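Chloramphenicol acetyltransferase (Bacteroides thetaiotaomicron, PDB 2I9D) probably transfers an acetyl group from acetyl-CoA to chloramphenicol, using an active site shared between subunits of a trimer. Local coordinates at the interface of chains A and B. Sequence-based numbering; all coordinates share one arbitrary frame. Chains: chain A/B, Chloramphenicol acetyltransferase.

Contact 1: the interface of chains A and B. Residues chain A 162-166; chain B 25-27, 167.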
loop_
_atom_site.group_PDB
_atom_site.type_symbol
_atom_site.label_atom_id
_atom_site.label_comp_id
_atom_site.label_asym_id
_atom_site.label_seq_id
_atom_site.Cartn_x
_atom_site.Cartn_y
_atom_site.Cartn_z
ATOM N N GLY A 162 6.396 0.631 -0.371
ATOM C CA GLY A 162 7.797 0.877 -0.157
ATOM C C GLY A 162 8.106 2.289 0.307
ATOM O O GLY A 162 7.315 3.249 0.097
ATOM N N THR A 163 9.268 2.401 0.956
ATOM C CA THR A 163 9.936 3.678 1.188
ATOM C C THR A 163 10.392 4.309 -0.146
ATOM O O THR A 163 10.344 3.683 -1.202
ATOM C CB THR A 163 11.155 3.493 2.143
ATOM O OG1 THR A 163 11.932 2.385 1.707
ATOM C CG2 THR A 163 10.694 3.220 3.546
ATOM N N GLN A 164 10.808 5.557 -0.101
ATOM C CA GLN A 164 11.345 6.189 -1.273
ATOM C C GLN A 164 12.611 6.995 -0.857
ATOM O O GLN A 164 12.517 7.963 -0.089
ATOM C CB GLN A 164 10.267 7.083 -1.918
ATOM C CG GLN A 164 10.637 7.636 -3.295
ATOM C CD GLN A 164 9.747 8.826 -3.704
ATOM O OE1 GLN A 164 8.629 9.010 -3.183
ATOM N NE2 GLN A 164 10.251 9.646 -4.625
ATOM N N GLU A 165 13.776 6.598 -1.355
ATOM C CA GLU A 165 15.005 7.270 -0.964
ATOM C C GLU A 165 15.123 8.719 -1.456
ATOM O O GLU A 165 15.449 9.640 -0.690
ATOM C CB GLU A 165 16.241 6.473 -1.390
ATOM C CG GLU A 165 17.543 7.273 -1.154
ATOM C CD GLU A 165 18.822 6.479 -1.375
ATOM O OE1 GLU A 165 18.730 5.276 -1.703
ATOM O OE2 GLU A 165 19.928 7.069 -1.199
ATOM N N LYS A 166 14.854 8.900 -2.738
ATOM C CA LYS A 166 15.108 10.139 -3.448
ATOM C C LYS A 166 13.986 10.396 -4.457
ATOM O O LYS A 166 13.157 9.535 -4.686
ATOM C CB LYS A 166 16.492 10.091 -4.149
ATOM C CG LYS A 166 16.684 8.939 -5.088
ATOM C CD LYS A 166 18.135 8.801 -5.523
ATOM C CE LYS A 166 18.827 7.747 -4.736
ATOM N NZ LYS A 166 20.146 7.355 -5.321
ATOM N N PHE B 25 15.845 9.837 3.946
ATOM C CA PHE B 25 14.990 9.484 2.799
ATOM C C PHE B 25 13.860 10.500 2.576
ATOM O O PHE B 25 13.282 11.026 3.548
ATOM C CB PHE B 25 14.325 8.127 3.003
ATOM C CG PHE B 25 15.184 6.951 2.681
ATOM C CD1 PHE B 25 16.589 7.035 2.673
ATOM C CD2 PHE B 25 14.588 5.713 2.433
ATOM C CE1 PHE B 25 17.374 5.915 2.406
ATOM C CE2 PHE B 25 15.381 4.598 2.156
ATOM C CZ PHE B 25 16.779 4.711 2.160
ATOM N N GLN B 26 13.542 10.749 1.297
ATOM C CA GLN B 26 12.345 11.527 0.923
ATOM C C GLN B 26 11.072 10.980 1.606
ATOM O O GLN B 26 10.260 11.754 2.140
ATOM C CB GLN B 26 12.179 11.589 -0.604
ATOM C CG GLN B 26 11.034 12.533 -1.026
ATOM C CD GLN B 26 11.073 12.866 -2.501
ATOM O OE1 GLN B 26 12.101 13.319 -3.010
ATOM N NE2 GLN B 26 9.962 12.659 -3.195
ATOM N N ASN B 27 10.946 9.640 1.620
ATOM C CA ASN B 27 9.883 8.953 2.330
ATOM C C ASN B 27 10.459 7.771 3.121
ATOM O O ASN B 27 10.701 6.705 2.563
ATOM C CB ASN B 27 8.769 8.484 1.352
ATOM C CG ASN B 27 7.627 7.738 2.061
ATOM O OD1 ASN B 27 7.499 7.833 3.281
ATOM N ND2 ASN B 27 6.785 7.004 1.294
ATOM N N ARG B 167 8.989 15.560 5.390
ATOM C CA ARG B 167 10.009 14.669 4.871
ATOM C C ARG B 167 10.383 13.603 5.901
ATOM O O ARG B 167 10.548 12.438 5.556
ATOM C CB ARG B 167 11.246 15.463 4.450
ATOM C CG ARG B 167 12.124 14.717 3.482
ATOM C CD ARG B 167 13.537 15.300 3.461
ATOM N NE ARG B 167 14.519 14.399 2.845
ATOM C CZ ARG B 167 14.682 14.233 1.530
ATOM N NH1 ARG B 167 13.904 14.879 0.668
ATOM N NH2 ARG B 167 15.613 13.395 1.068
HETATM O O HOH W 1 6.740 7.426 -1.574
HETATM O O HOH W 2 7.887 11.298 -1.669
#

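Contact 2: the interface of chains A and B. Residues chain A 100, 132, 163; chain B 17-18, 21-22, 197, 201.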
loop_
_atom_site.group_PDB
_atom_site.type_symbol
_atom_site.label_atom_id
_atom_site.label_comp_id
_atom_site.label_asym_id
_atom_site.label_seq_id
_atom_site.Cartn_x
_atom_site.Cartn_y
_atom_site.Cartn_z
ATOM N N PHE A 100 18.518 -8.883 11.485
ATOM C CA PHE A 100 18.754 -9.536 10.217
ATOM C C PHE A 100 20.075 -9.026 9.682
ATOM O O PHE A 100 20.575 -7.991 10.115
ATOM C CB PHE A 100 17.625 -9.193 9.232
ATOM C CG PHE A 100 17.458 -7.720 9.009
ATOM C CD1 PHE A 100 18.206 -7.060 8.037
ATOM C CD2 PHE A 100 16.563 -6.984 9.782
ATOM C CE1 PHE A 100 18.043 -5.701 7.822
ATOM C CE2 PHE A 100 16.419 -5.612 9.582
ATOM C CZ PHE A 100 17.157 -4.973 8.603
ATOM N N TYR A 132 22.502 -3.113 7.080
ATOM C CA TYR A 132 22.497 -2.428 5.776
ATOM C C TYR A 132 23.831 -2.331 5.008
ATOM O O TYR A 132 23.902 -1.698 3.954
ATOM C CB TYR A 132 21.841 -1.060 5.916
ATOM C CG TYR A 132 20.346 -1.223 6.148
ATOM C CD1 TYR A 132 19.500 -1.605 5.090
ATOM C CD2 TYR A 132 19.796 -1.027 7.414
ATOM C CE1 TYR A 132 18.128 -1.775 5.286
ATOM C CE2 TYR A 132 18.434 -1.214 7.633
ATOM C CZ TYR A 132 17.604 -1.575 6.560
ATOM O OH TYR A 132 16.273 -1.766 6.768
ATOM N N THR A 163 9.268 2.401 0.956
ATOM C CA THR A 163 9.936 3.678 1.188
ATOM C C THR A 163 10.392 4.309 -0.146
ATOM O O THR A 163 10.344 3.683 -1.202
ATOM C CB THR A 163 11.155 3.493 2.143
ATOM O OG1 THR A 163 11.932 2.385 1.707
ATOM C CG2 THR A 163 10.694 3.220 3.546
ATOM N N GLU B 17 22.236 1.742 12.827
ATOM C CA GLU B 17 22.354 1.587 11.394
ATOM C C GLU B 17 21.016 1.474 10.637
ATOM O O GLU B 17 20.905 1.980 9.514
ATOM C CB GLU B 17 23.424 0.548 11.008
ATOM C CG GLU B 17 23.389 -0.759 11.707
ATOM C CD GLU B 17 24.136 -0.783 13.042
ATOM O OE1 GLU B 17 23.447 -0.717 14.104
ATOM O OE2 GLU B 17 25.384 -0.871 13.013
ATOM N N ASN B 18 20.008 0.864 11.261
ATOM C CA ASN B 18 18.629 0.842 10.744
ATOM C C ASN B 18 18.072 2.261 10.573
ATOM O O ASN B 18 17.644 2.627 9.487
ATOM C CB ASN B 18 17.675 0.075 11.675
ATOM C CG ASN B 18 18.218 -1.269 12.101
ATOM O OD1 ASN B 18 17.863 -2.311 11.535
ATOM N ND2 ASN B 18 19.079 -1.262 13.103
ATOM N N PHE B 21 20.068 4.527 8.068
ATOM C CA PHE B 21 19.743 4.162 6.692
ATOM C C PHE B 21 18.526 4.931 6.136
ATOM O O PHE B 21 18.579 5.491 5.057
ATOM C CB PHE B 21 19.492 2.647 6.582
ATOM C CG PHE B 21 19.302 2.155 5.145
ATOM C CD1 PHE B 21 20.410 1.901 4.327
ATOM C CD2 PHE B 21 18.033 1.968 4.615
ATOM C CE1 PHE B 21 20.253 1.451 3.017
ATOM C CE2 PHE B 21 17.854 1.499 3.294
ATOM C CZ PHE B 21 18.972 1.228 2.491
ATOM N N PHE B 22 17.446 4.973 6.901
ATOM C CA PHE B 22 16.209 5.612 6.462
ATOM C C PHE B 22 16.088 7.124 6.674
ATOM O O PHE B 22 15.335 7.788 5.969
ATOM C CB PHE B 22 15.033 4.886 7.077
ATOM C CG PHE B 22 14.898 3.463 6.593
ATOM C CD1 PHE B 22 14.371 3.190 5.325
ATOM C CD2 PHE B 22 15.344 2.403 7.384
ATOM C CE1 PHE B 22 14.258 1.894 4.874
ATOM C CE2 PHE B 22 15.234 1.114 6.945
ATOM C CZ PHE B 22 14.688 0.860 5.678
ATOM N N HIS B 197 10.231 3.395 9.016
ATOM C CA HIS B 197 11.011 2.195 8.847
ATOM C C HIS B 197 12.315 2.224 9.685
ATOM O O HIS B 197 12.867 1.170 10.021
ATOM C CB HIS B 197 11.272 1.931 7.348
ATOM C CG HIS B 197 11.561 0.494 7.033
ATOM N ND1 HIS B 197 12.056 -0.396 7.976
ATOM C CD2 HIS B 197 11.445 -0.207 5.876
ATOM C CE1 HIS B 197 12.213 -1.588 7.416
ATOM N NE2 HIS B 197 11.843 -1.503 6.146
ATOM N N ASP B 201 10.510 -2.757 11.725
ATOM C CA ASP B 201 10.692 -3.689 10.603
ATOM C C ASP B 201 9.495 -4.607 10.476
ATOM O O ASP B 201 8.607 -4.601 11.327
ATOM C CB ASP B 201 11.965 -4.517 10.784
ATOM C CG ASP B 201 13.193 -3.644 10.949
ATOM O OD1 ASP B 201 13.266 -2.618 10.237
ATOM O OD2 ASP B 201 14.054 -3.952 11.814
HETATM O O HOH W 3 15.614 -1.623 9.533
#

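Contact 1: the interface of chains A and B
The ring of B:Phe25 takes the backbone of A:Glu165 on one face, where the CA of A:Glu165 lies 3.8 Å from the ring centroid, towards the rim, in a CH-pi contact. The extended side chain of A:Glu165 continues past the ring: its CG is 3.8 Å from CE1 of B:Phe25, and its carboxylate is turned almost parallel to the ring (3°). With CG anti to its own carbonyl carbon (chi1 -81°), B:Phe25 swings towards chain A, and its CD2 comes near CB of A:Thr163. An alanine here would probably leave the CA and CG of A:Glu165 without their aromatic cover and open a gap beside the A:Gln164-B:Asn27 bridge. Within chain B, CA of B:Gln26 sits over the centre of the guanidinium of B:Arg167.

That bridge is antiparallel: A:Gln164 N donates to B:Asn27 O and B:Asn27 N to A:Gln164 O, both at 2.9 Å. Next to it, B:Gln26 N donates to A:Glu165 O at 3.0 Å, from above the carbonyl plane. The A:Gln164 amide is held at both ends: NE2 donates to A:Lys166 O (2.9 Å), and OE1 binds two waters that lead to B:Gln26 NE2 and B:Asn27 ND2. The side chains of A:Gln164 and B:Gln26 lie side by side, pointing the same way, with their amide planes 58° apart. This sheet-like seam is likely to fix the register of two neighbouring subunits in the trimer.

Contact 2: the interface of chains A and B
A:Tyr132, in a bridging backbone conformation just ahead of helix 133-141, meets B:Phe21 and B:Phe22, both with helical backbone torsions, at the C-terminal end of helix 16-22. The patch borders the HHXXXDG motif of the chloramphenicol acetyltransferase family, here represented by B:His197, the general base of such enzymes, and B:Asp201.

B:Phe21 points its CG anti to the backbone N (chi1 -173°), which lays its ring along one face of the A:Tyr132 ring. The two are stacked, with centroids 4.0 Å apart and planes within 10°, and CD1 of A:Tyr132 lies over the centre of the B:Phe21 ring. B:Phe22 stands at 90° to the tyrosine, edge-to-face, with its CE2 rim 3.6 Å from the phenol carbon CZ of A:Tyr132. Its own faces are taken within chain B: CB of B:His197 over one, CD2 of B:Phe21 over the other, which sandwiches the ring and limits its rotation. CZ of B:Phe22 in turn lies over the imidazole of B:His197, supporting it from one side.

Further along the rim of B:Phe22, the methyl CG2 of A:Thr163 packs against CE1 at 4.0 Å and reaches CB of B:His197. CA of B:Asn18 touches CE2 of A:Tyr132.

Polar groups of the two chains meet through water 3, in the plane of the tyrosine ring at its edge. It joins the phenol OH of A:Tyr132 (2.8 Å) to the carboxylate OD1 of B:Asp201 (2.6 Å) and, at 3.1 Å, to the amide OD1 of B:Asn18. The same B:Asp201 OD1 lies at the imidazole edge of B:His197, in its plane. The other carboxylate oxygen, OD2 of B:Asp201, sits in plane at the edge of A:Phe100, 3.7 Å from CE2, with ring and carboxylate steeply inclined.

Contact 1 and contact 2 are centred about 12 Å apart on the same A-B interface and share A:Thr163, whose side chain faces B:Phe25 in one and B:Phe22 in the other. On chain B, helix 16-22 supplies much of contact 2 and the segment just after it most of that chain's share of contact 1, so neighbouring stretches serve both. Contact 1 adds backbone pairing, while contact 2 brings aromatic groups of chain A beside the catalytic histidine of chain B. Three copies form the deposited assembly, in keeping with the trimers of this family, whose active sites lie between subunits; association and active-site architecture are therefore probably coupled.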